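Local coordinates for adherence and virulence protein A (Streptococcus pneumoniae, PDB 6PON) that binds fibronectin and probably helps the pneumococcus adhere to host tissue as a virulence factor, at residues S170-I184 and N194-T206. Residues are numbered along the deposited sequence; the frame is centred on the assembly and turned at random.
Sequences SLNPFTIKDEKLFEI and NLQSLFQGLGRDT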
ATOM      1  N   SER B 170      18.218  -9.725  12.239  1.00 28.19           N
ATOM      2  CA  SER B 170      17.171  -9.061  11.468  1.00 32.45           C
ATOM      3  C   SER B 170      17.766  -8.229  10.335  1.00 37.45           C
ATOM      4  O   SER B 170      18.928  -8.436   9.967  1.00 41.23           O
ATOM      5  CB  SER B 170      16.307  -8.185  12.364  1.00 29.45           C
ATOM      6  OG  SER B 170      17.001  -7.008  12.713  1.00 37.06           O
ATOM      7  N   LEU B 171      16.975  -7.293   9.781  1.00 31.14           N
ATOM      8  CA  LEU B 171      17.264  -6.706   8.475  1.00 28.83           C
ATOM      9  C   LEU B 171      17.223  -5.183   8.516  1.00 28.63           C
ATOM     10  O   LEU B 171      16.294  -4.588   9.069  1.00 27.42           O
ATOM     11  CB  LEU B 171      16.265  -7.198   7.421  1.00 28.92           C
ATOM     12  CG  LEU B 171      16.308  -8.658   6.980  1.00 32.16           C
ATOM     13  CD1 LEU B 171      15.068  -8.965   6.177  1.00 28.58           C
ATOM     14  CD2 LEU B 171      17.548  -8.947   6.165  1.00 26.86           C
ATOM     15  N   ASN B 172      18.212  -4.561   7.893  1.00 24.79           N
ATOM     16  CA  ASN B 172      18.293  -3.109   7.843  1.00 26.26           C
ATOM     17  C   ASN B 172      17.204  -2.539   6.936  1.00 25.30           C
ATOM     18  O   ASN B 172      17.260  -2.746   5.716  1.00 20.86           O
ATOM     19  CB  ASN B 172      19.680  -2.704   7.357  1.00 26.39           C
ATOM     20  CG  ASN B 172      19.922  -1.216   7.445  1.00 28.46           C
ATOM     21  OD1 ASN B 172      18.980  -0.418   7.458  1.00 29.68           O
ATOM     22  ND2 ASN B 172      21.196  -0.826   7.508  1.00 26.80           N
ATOM     23  N   PRO B 173      16.228  -1.794   7.470  1.00 25.75           N
ATOM     24  CA  PRO B 173      15.101  -1.345   6.633  1.00 27.72           C
ATOM     25  C   PRO B 173      15.472  -0.283   5.621  1.00 22.98           C
ATOM     26  O   PRO B 173      14.722  -0.086   4.663  1.00 25.06           O
ATOM     27  CB  PRO B 173      14.090  -0.801   7.658  1.00 23.73           C
ATOM     28  CG  PRO B 173      14.931  -0.379   8.803  1.00 25.25           C
ATOM     29  CD  PRO B 173      16.106  -1.324   8.859  1.00 26.18           C
ATOM     30  N   PHE B 174      16.583   0.422   5.809  1.00 23.82           N
ATOM     31  CA  PHE B 174      16.969   1.459   4.857  1.00 23.02           C
ATOM     32  C   PHE B 174      17.505   0.863   3.562  1.00 20.97           C
ATOM     33  O   PHE B 174      17.375   1.480   2.506  1.00 26.99           O
ATOM     34  CB  PHE B 174      18.027   2.390   5.478  1.00 23.42           C
ATOM     35  CG  PHE B 174      17.488   3.317   6.526  1.00 18.05           C
ATOM     36  CD1 PHE B 174      16.886   4.505   6.172  1.00 19.93           C
ATOM     37  CD2 PHE B 174      17.579   3.000   7.862  1.00 20.13           C
ATOM     38  CE1 PHE B 174      16.373   5.362   7.130  1.00 19.56           C
ATOM     39  CE2 PHE B 174      17.073   3.848   8.822  1.00 22.22           C
ATOM     40  CZ  PHE B 174      16.466   5.033   8.450  1.00 22.41           C
ATOM     41  N   THR B 175      18.111  -0.321   3.622  1.00 25.12           N
ATOM     42  CA  THR B 175      18.888  -0.860   2.508  1.00 26.44           C
ATOM     43  C   THR B 175      18.342  -2.163   1.956  1.00 23.19           C
ATOM     44  O   THR B 175      18.928  -2.698   1.011  1.00 27.39           O
ATOM     45  CB  THR B 175      20.344  -1.100   2.924  1.00 24.60           C
ATOM     46  OG1 THR B 175      20.366  -2.025   4.025  1.00 27.79           O
ATOM     47  CG2 THR B 175      21.000   0.198   3.354  1.00 27.42           C
ATOM     48  N   ILE B 176      17.263  -2.706   2.523  1.00 27.15           N
ATOM     49  CA  ILE B 176      16.747  -3.979   2.038  1.00 25.06           C
ATOM     50  C   ILE B 176      16.283  -3.826   0.601  1.00 25.40           C
ATOM     51  O   ILE B 176      15.766  -2.773   0.198  1.00 25.01           O
ATOM     52  CB  ILE B 176      15.602  -4.471   2.931  1.00 24.78           C
ATOM     53  CG1 ILE B 176      15.145  -5.859   2.467  1.00 24.39           C
ATOM     54  CG2 ILE B 176      14.455  -3.435   2.928  1.00 26.99           C
ATOM     55  CD1 ILE B 176      13.849  -6.339   3.120  1.00 29.29           C
ATOM     56  N   LYS B 177      16.485  -4.877  -0.185  1.00 30.50           N
ATOM     57  CA  LYS B 177      16.206  -4.854  -1.609  1.00 28.08           C
ATOM     58  C   LYS B 177      14.714  -5.023  -1.881  1.00 29.20           C
ATOM     59  O   LYS B 177      13.956  -5.569  -1.072  1.00 25.27           O
ATOM     60  CB  LYS B 177      17.000  -5.948  -2.319  1.00 32.05           C
ATOM     61  CG  LYS B 177      18.501  -5.795  -2.141  1.00 35.55           C
ATOM     62  CD  LYS B 177      19.280  -6.787  -3.007  1.00 46.68           C
ATOM     63  CE  LYS B 177      19.781  -6.168  -4.309  1.00 55.75           C
ATOM     64  NZ  LYS B 177      18.813  -6.267  -5.437  1.00 57.06           N
ATOM     65  N   ASP B 178      14.301  -4.532  -3.050  1.00 33.31           N
ATOM     66  CA  ASP B 178      12.897  -4.592  -3.434  1.00 30.04           C
ATOM     67  C   ASP B 178      12.339  -6.001  -3.279  1.00 27.71           C
ATOM     68  O   ASP B 178      11.282  -6.207  -2.668  1.00 26.01           O
ATOM     69  CB  ASP B 178      12.734  -4.112  -4.874  1.00 28.73           C
ATOM     70  CG  ASP B 178      12.654  -2.596  -4.994  1.00 32.31           C
ATOM     71  OD1 ASP B 178      12.566  -1.899  -3.959  1.00 30.51           O
ATOM     72  OD2 ASP B 178      12.636  -2.104  -6.149  1.00 38.43           O
ATOM     73  N   GLU B 179      13.057  -6.987  -3.809  1.00 26.21           N
ATOM     74  CA  GLU B 179      12.534  -8.343  -3.878  1.00 25.57           C
ATOM     75  C   GLU B 179      12.236  -8.894  -2.489  1.00 29.04           C
ATOM     76  O   GLU B 179      11.154  -9.447  -2.240  1.00 29.07           O
ATOM     77  CB  GLU B 179      13.539  -9.210  -4.630  1.00 32.09           C
ATOM     78  CG  GLU B 179      13.500 -10.695  -4.353  1.00 29.11           C
ATOM     79  CD  GLU B 179      14.788 -11.361  -4.823  1.00 46.34           C
ATOM     80  OE1 GLU B 179      15.598 -10.669  -5.504  1.00 39.14           O
ATOM     81  OE2 GLU B 179      14.991 -12.564  -4.502  1.00 46.12           O
ATOM     82  N   LYS B 180      13.186  -8.739  -1.563  1.00 29.02           N
ATOM     83  CA  LYS B 180      12.977  -9.209  -0.197  1.00 27.65           C
ATOM     84  C   LYS B 180      11.868  -8.423   0.493  1.00 28.25           C
ATOM     85  O   LYS B 180      11.044  -9.003   1.217  1.00 29.26           O
ATOM     86  CB  LYS B 180      14.286  -9.112   0.590  1.00 28.99           C
ATOM     87  CG  LYS B 180      14.216  -9.722   1.975  1.00 33.49           C
ATOM     88  CD  LYS B 180      13.927 -11.201   1.879  1.00 39.90           C
ATOM     89  CE  LYS B 180      14.179 -11.913   3.195  1.00 43.24           C
ATOM     90  NZ  LYS B 180      14.083 -13.409   3.046  1.00 45.66           N
ATOM     91  N   LEU B 181      11.806  -7.105   0.251  1.00 24.45           N
ATOM     92  CA  LEU B 181      10.825  -6.272   0.941  1.00 23.04           C
ATOM     93  C   LEU B 181       9.410  -6.596   0.491  1.00 22.23           C
ATOM     94  O   LEU B 181       8.488  -6.635   1.312  1.00 23.00           O
ATOM     95  CB  LEU B 181      11.138  -4.787   0.717  1.00 24.55           C
ATOM     96  CG  LEU B 181      10.181  -3.750   1.329  1.00 21.93           C
ATOM     97  CD1 LEU B 181      10.054  -3.926   2.842  1.00 19.06           C
ATOM     98  CD2 LEU B 181      10.617  -2.334   0.988  1.00 18.11           C
ATOM     99  N   PHE B 182       9.224  -6.815  -0.814  1.00 25.47           N
ATOM    100  CA  PHE B 182       7.907  -7.155  -1.349  1.00 22.93           C
ATOM    101  C   PHE B 182       7.396  -8.457  -0.740  1.00 24.58           C
ATOM    102  O   PHE B 182       6.272  -8.523  -0.230  1.00 24.69           O
ATOM    103  CB  PHE B 182       7.996  -7.250  -2.878  1.00 24.75           C
ATOM    104  CG  PHE B 182       6.669  -7.264  -3.579  1.00 24.26           C
ATOM    105  CD1 PHE B 182       5.947  -8.446  -3.704  1.00 24.30           C
ATOM    106  CD2 PHE B 182       6.162  -6.106  -4.149  1.00 23.17           C
ATOM    107  CE1 PHE B 182       4.730  -8.472  -4.368  1.00 25.52           C
ATOM    108  CE2 PHE B 182       4.941  -6.116  -4.805  1.00 23.66           C
ATOM    109  CZ  PHE B 182       4.225  -7.303  -4.917  1.00 23.29           C
ATOM    110  N   GLU B 183       8.227  -9.498  -0.775  1.00 26.63           N
ATOM    111  CA  GLU B 183       7.900 -10.776  -0.146  1.00 30.41           C
ATOM    112  C   GLU B 183       7.470 -10.588   1.303  1.00 30.14           C
ATOM    113  O   GLU B 183       6.446 -11.135   1.737  1.00 31.68           O
ATOM    114  CB  GLU B 183       9.116 -11.705  -0.239  1.00 33.71           C
ATOM    115  CG  GLU B 183       9.140 -12.884   0.731  1.00 40.78           C
ATOM    116  CD  GLU B 183      10.503 -13.600   0.752  1.00 50.85           C
ATOM    117  OE1 GLU B 183      10.670 -14.516   1.596  1.00 54.00           O
ATOM    118  OE2 GLU B 183      11.395 -13.251  -0.071  1.00 39.67           O
ATOM    119  N   ILE B 184       8.251  -9.816   2.065  1.00 26.31           N
ATOM    120  CA  ILE B 184       7.921  -9.552   3.464  1.00 27.16           C
ATOM    121  C   ILE B 184       6.564  -8.874   3.579  1.00 23.19           C
ATOM    122  O   ILE B 184       5.766  -9.200   4.463  1.00 21.74           O
ATOM    123  CB  ILE B 184       9.022  -8.703   4.126  1.00 21.41           C
ATOM    124  CG1 ILE B 184      10.307  -9.520   4.272  1.00 25.44           C
ATOM    125  CG2 ILE B 184       8.565  -8.205   5.471  1.00 18.74           C
ATOM    126  CD1 ILE B 184      11.460  -8.732   4.821  1.00 21.51           C
ATOM    127  N   ASN B 194       5.959  -7.639  14.985  1.00 30.98           N
ATOM    128  CA  ASN B 194       6.652  -8.415  13.959  1.00 29.33           C
ATOM    129  C   ASN B 194       7.577  -7.536  13.126  1.00 29.21           C
ATOM    130  O   ASN B 194       8.612  -8.010  12.644  1.00 30.17           O
ATOM    131  CB  ASN B 194       5.670  -9.159  13.060  1.00 29.19           C
ATOM    132  CG  ASN B 194       6.318 -10.343  12.362  1.00 41.35           C
ATOM    133  OD1 ASN B 194       7.181 -11.007  12.941  1.00 44.10           O
ATOM    134  ND2 ASN B 194       5.929 -10.601  11.108  1.00 36.09           N
ATOM    135  N   LEU B 195       7.253  -6.252  12.977  1.00 30.15           N
ATOM    136  CA  LEU B 195       8.175  -5.350  12.298  1.00 24.93           C
ATOM    137  C   LEU B 195       9.453  -5.161  13.111  1.00 29.81           C
ATOM    138  O   LEU B 195      10.553  -5.067  12.546  1.00 27.03           O
ATOM    139  CB  LEU B 195       7.488  -4.015  12.048  1.00 25.31           C
ATOM    140  CG  LEU B 195       6.338  -4.023  11.039  1.00 27.83           C
ATOM    141  CD1 LEU B 195       5.456  -2.797  11.211  1.00 22.76           C
ATOM    142  CD2 LEU B 195       6.895  -4.079   9.632  1.00 22.14           C
ATOM    143  N   GLN B 196       9.335  -5.099  14.441  1.00 28.39           N
ATOM    144  CA  GLN B 196      10.532  -4.951  15.266  1.00 28.43           C
ATOM    145  C   GLN B 196      11.417  -6.174  15.152  1.00 25.23           C
ATOM    146  O   GLN B 196      12.645  -6.063  15.155  1.00 30.23           O
ATOM    147  CB  GLN B 196      10.163  -4.720  16.724  1.00 29.37           C
ATOM    148  CG  GLN B 196       9.640  -3.363  17.021  1.00 24.08           C
ATOM    149  CD  GLN B 196       9.545  -3.144  18.510  1.00 31.53           C
ATOM    150  OE1 GLN B 196       8.681  -3.725  19.179  1.00 31.26           O
ATOM    151  NE2 GLN B 196      10.440  -2.303  19.049  1.00 26.95           N
ATOM    152  N   SER B 197      10.804  -7.350  15.038  1.00 25.91           N
ATOM    153  CA  SER B 197      11.555  -8.579  14.859  1.00 23.28           C
ATOM    154  C   SER B 197      12.076  -8.754  13.438  1.00 26.42           C
ATOM    155  O   SER B 197      13.088  -9.429  13.239  1.00 32.48           O
ATOM    156  CB  SER B 197      10.686  -9.768  15.213  1.00 28.17           C
ATOM    157  OG  SER B 197      11.194 -10.905  14.553  1.00 31.08           O
ATOM    158  N   LEU B 198      11.389  -8.209  12.437  1.00 22.71           N
ATOM    159  CA  LEU B 198      11.908  -8.304  11.078  1.00 30.78           C
ATOM    160  C   LEU B 198      13.018  -7.277  10.825  1.00 28.12           C
ATOM    161  O   LEU B 198      13.984  -7.554  10.103  1.00 25.60           O
ATOM    162  CB  LEU B 198      10.766  -8.131  10.071  1.00 24.61           C
ATOM    163  CG  LEU B 198       9.672  -9.217  10.065  1.00 28.02           C
ATOM    164  CD1 LEU B 198       8.400  -8.753   9.350  1.00 22.69           C
ATOM    165  CD2 LEU B 198      10.191 -10.475   9.425  1.00 30.18           C
ATOM    166  N   PHE B 199      12.916  -6.097  11.410  1.00 27.62           N
ATOM    167  CA  PHE B 199      13.804  -5.015  11.033  1.00 27.93           C
ATOM    168  C   PHE B 199      14.625  -4.547  12.226  1.00 27.25           C
ATOM    169  O   PHE B 199      14.176  -4.580  13.374  1.00 26.70           O
ATOM    170  CB  PHE B 199      13.010  -3.876  10.386  1.00 23.48           C
ATOM    171  CG  PHE B 199      12.316  -4.297   9.109  1.00 23.72           C
ATOM    172  CD1 PHE B 199      13.024  -4.413   7.931  1.00 22.33           C
ATOM    173  CD2 PHE B 199      10.968  -4.615   9.099  1.00 24.28           C
ATOM    174  CE1 PHE B 199      12.395  -4.821   6.756  1.00 25.26           C
ATOM    175  CE2 PHE B 199      10.330  -5.016   7.926  1.00 22.34           C
ATOM    176  CZ  PHE B 199      11.050  -5.120   6.757  1.00 21.46           C
ATOM    177  N   GLN B 200      15.862  -4.167  11.918  1.00 29.39           N
ATOM    178  CA  GLN B 200      16.849  -3.703  12.880  1.00 28.55           C
ATOM    179  C   GLN B 200      16.665  -2.217  13.158  1.00 24.32           C
ATOM    180  O   GLN B 200      16.495  -1.423  12.230  1.00 22.97           O
ATOM    181  CB  GLN B 200      18.248  -3.958  12.315  1.00 27.55           C
ATOM    182  CG  GLN B 200      19.388  -3.564  13.211  1.00 27.04           C
ATOM    183  CD  GLN B 200      20.722  -3.683  12.499  1.00 29.84           C
ATOM    184  OE1 GLN B 200      20.802  -3.505  11.282  1.00 31.26           O
ATOM    185  NE2 GLN B 200      21.777  -3.990  13.255  1.00 26.73           N
ATOM    186  N   GLY B 201      16.718  -1.843  14.432  1.00 24.43           N
ATOM    187  CA  GLY B 201      16.764  -0.435  14.771  1.00 21.63           C
ATOM    188  C   GLY B 201      15.422   0.244  14.854  1.00 27.95           C
ATOM    189  O   GLY B 201      15.335   1.465  14.665  1.00 26.95           O
ATOM    190  N   LEU B 202      14.366  -0.511  15.132  1.00 26.11           N
ATOM    191  CA  LEU B 202      13.010   0.011  15.226  1.00 25.48           C
ATOM    192  C   LEU B 202      12.588  -0.057  16.687  1.00 27.43           C
ATOM    193  O   LEU B 202      12.368  -1.150  17.217  1.00 31.71           O
ATOM    194  CB  LEU B 202      12.064  -0.788  14.329  1.00 27.03           C
ATOM    195  CG  LEU B 202      11.888  -0.256  12.900  1.00 32.00           C
ATOM    196  CD1 LEU B 202      13.203   0.176  12.268  1.00 25.94           C
ATOM    197  CD2 LEU B 202      11.157  -1.262  12.006  1.00 21.17           C
ATOM    198  N   GLY B 203      12.522   1.104  17.350  1.00 27.98           N
ATOM    199  CA  GLY B 203      11.900   1.182  18.656  1.00 24.17           C
ATOM    200  C   GLY B 203      10.409   0.928  18.551  1.00 25.88           C
ATOM    201  O   GLY B 203       9.844   0.829  17.464  1.00 25.50           O
ATOM    202  N   ARG B 204       9.744   0.824  19.706  1.00 29.65           N
ATOM    203  CA  ARG B 204       8.332   0.438  19.679  1.00 27.85           C
ATOM    204  C   ARG B 204       7.462   1.574  19.131  1.00 27.18           C
ATOM    205  O   ARG B 204       6.542   1.333  18.341  1.00 25.16           O
ATOM    206  CB  ARG B 204       7.882  -0.029  21.075  1.00 29.64           C
ATOM    207  CG  ARG B 204       6.404   0.215  21.418  1.00 39.37           C
ATOM    208  CD  ARG B 204       5.985  -0.191  22.860  1.00 49.85           C
ATOM    209  NE  ARG B 204       6.745   0.475  23.927  1.00 53.59           N
ATOM    210  CZ  ARG B 204       6.580   1.739  24.323  1.00 51.74           C
ATOM    211  NH1 ARG B 204       5.706   2.544  23.714  1.00 50.41           N
ATOM    212  NH2 ARG B 204       7.334   2.195  25.313  1.00 49.68           N
ATOM    213  N   ASP B 205       7.778   2.823  19.474  1.00 27.46           N
ATOM    214  CA  ASP B 205       7.007   3.932  18.916  1.00 22.36           C
ATOM    215  C   ASP B 205       7.208   4.049  17.411  1.00 24.56           C
ATOM    216  O   ASP B 205       6.237   4.220  16.662  1.00 25.27           O
ATOM    217  CB  ASP B 205       7.356   5.246  19.613  1.00 22.41           C
ATOM    218  CG  ASP B 205       8.852   5.587  19.568  1.00 30.04           C
ATOM    219  OD1 ASP B 205       9.724   4.680  19.558  1.00 27.28           O
ATOM    220  OD2 ASP B 205       9.146   6.804  19.566  1.00 32.49           O
ATOM    221  N   THR B 206       8.453   3.955  16.948  1.00 25.95           N
ATOM    222  CA  THR B 206       8.715   3.894  15.513  1.00 25.57           C
ATOM    223  C   THR B 206       7.898   2.783  14.859  1.00 23.99           C
ATOM    224  O   THR B 206       7.272   2.990  13.815  1.00 23.41           O
ATOM    225  CB  THR B 206      10.218   3.685  15.261  1.00 21.00           C
ATOM    226  OG1 THR B 206      10.950   4.760  15.853  1.00 22.80           O
ATOM    227  CG2 THR B 206      10.539   3.656  13.777  1.00 19.44           C
TER
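With CG trans to its own carbonyl carbon (chi1 -62°), Phe199 swings its ring from the end of helix 192-198 toward the loop 171-176 and the start of helix 178-187, while Ile176, its CG1 trans to the backbone N (chi1 -176°), sends CD1 to the ring's edge, 4.2 Å from Phe199 CE1. The two side chains cross at roughly a right angle. Pro173 CB approaches the ring obliquely, 3.8 Å from Phe199 CD1, and Ile184 CD1 and Leu181 CD1 close obliquely on CZ. The other branch of Ile184, CG2, meets Leu198 CD1 at 3.9 Å, the two side chains running past each other in opposite senses; Pro173 CG and Leu202 CD1 pass likewise at the other end of the contact.

The backbones join in a single beta bridge between Leu171 and Phe199. Gln200 N gives a fairly straight bond to Leu171 O (2.9 Å, 166° at the hydrogen), arriving well above the carbonyl plane; the same oxygen takes a CA-H contact from Phe199 and lies near the ring plane, at its edge, 3.5 Å from Phe199 CD1. The return bond, Leu171 N to Leu198 O, is weak. In the turn that follows, Asn172 OD1 accepts from Phe174 N in an Asx turn, and its ND2 is held by Glu95.

Phe222 of the second subunit meets the Phe199 ring and also packs on Leu181, while Arg223 of that subunit hydrogen-bonds Ile176 O and forms a salt bridge with Asp178. The chemistry is thus mainly apolar: one buried phenyl ring ties the loop 171-176 to two helices, the single beta bridge, with one good and one weak bond, joins Leu171 to the backbone at the base of that ring, and the same cluster contributes to the contact with the second subunit.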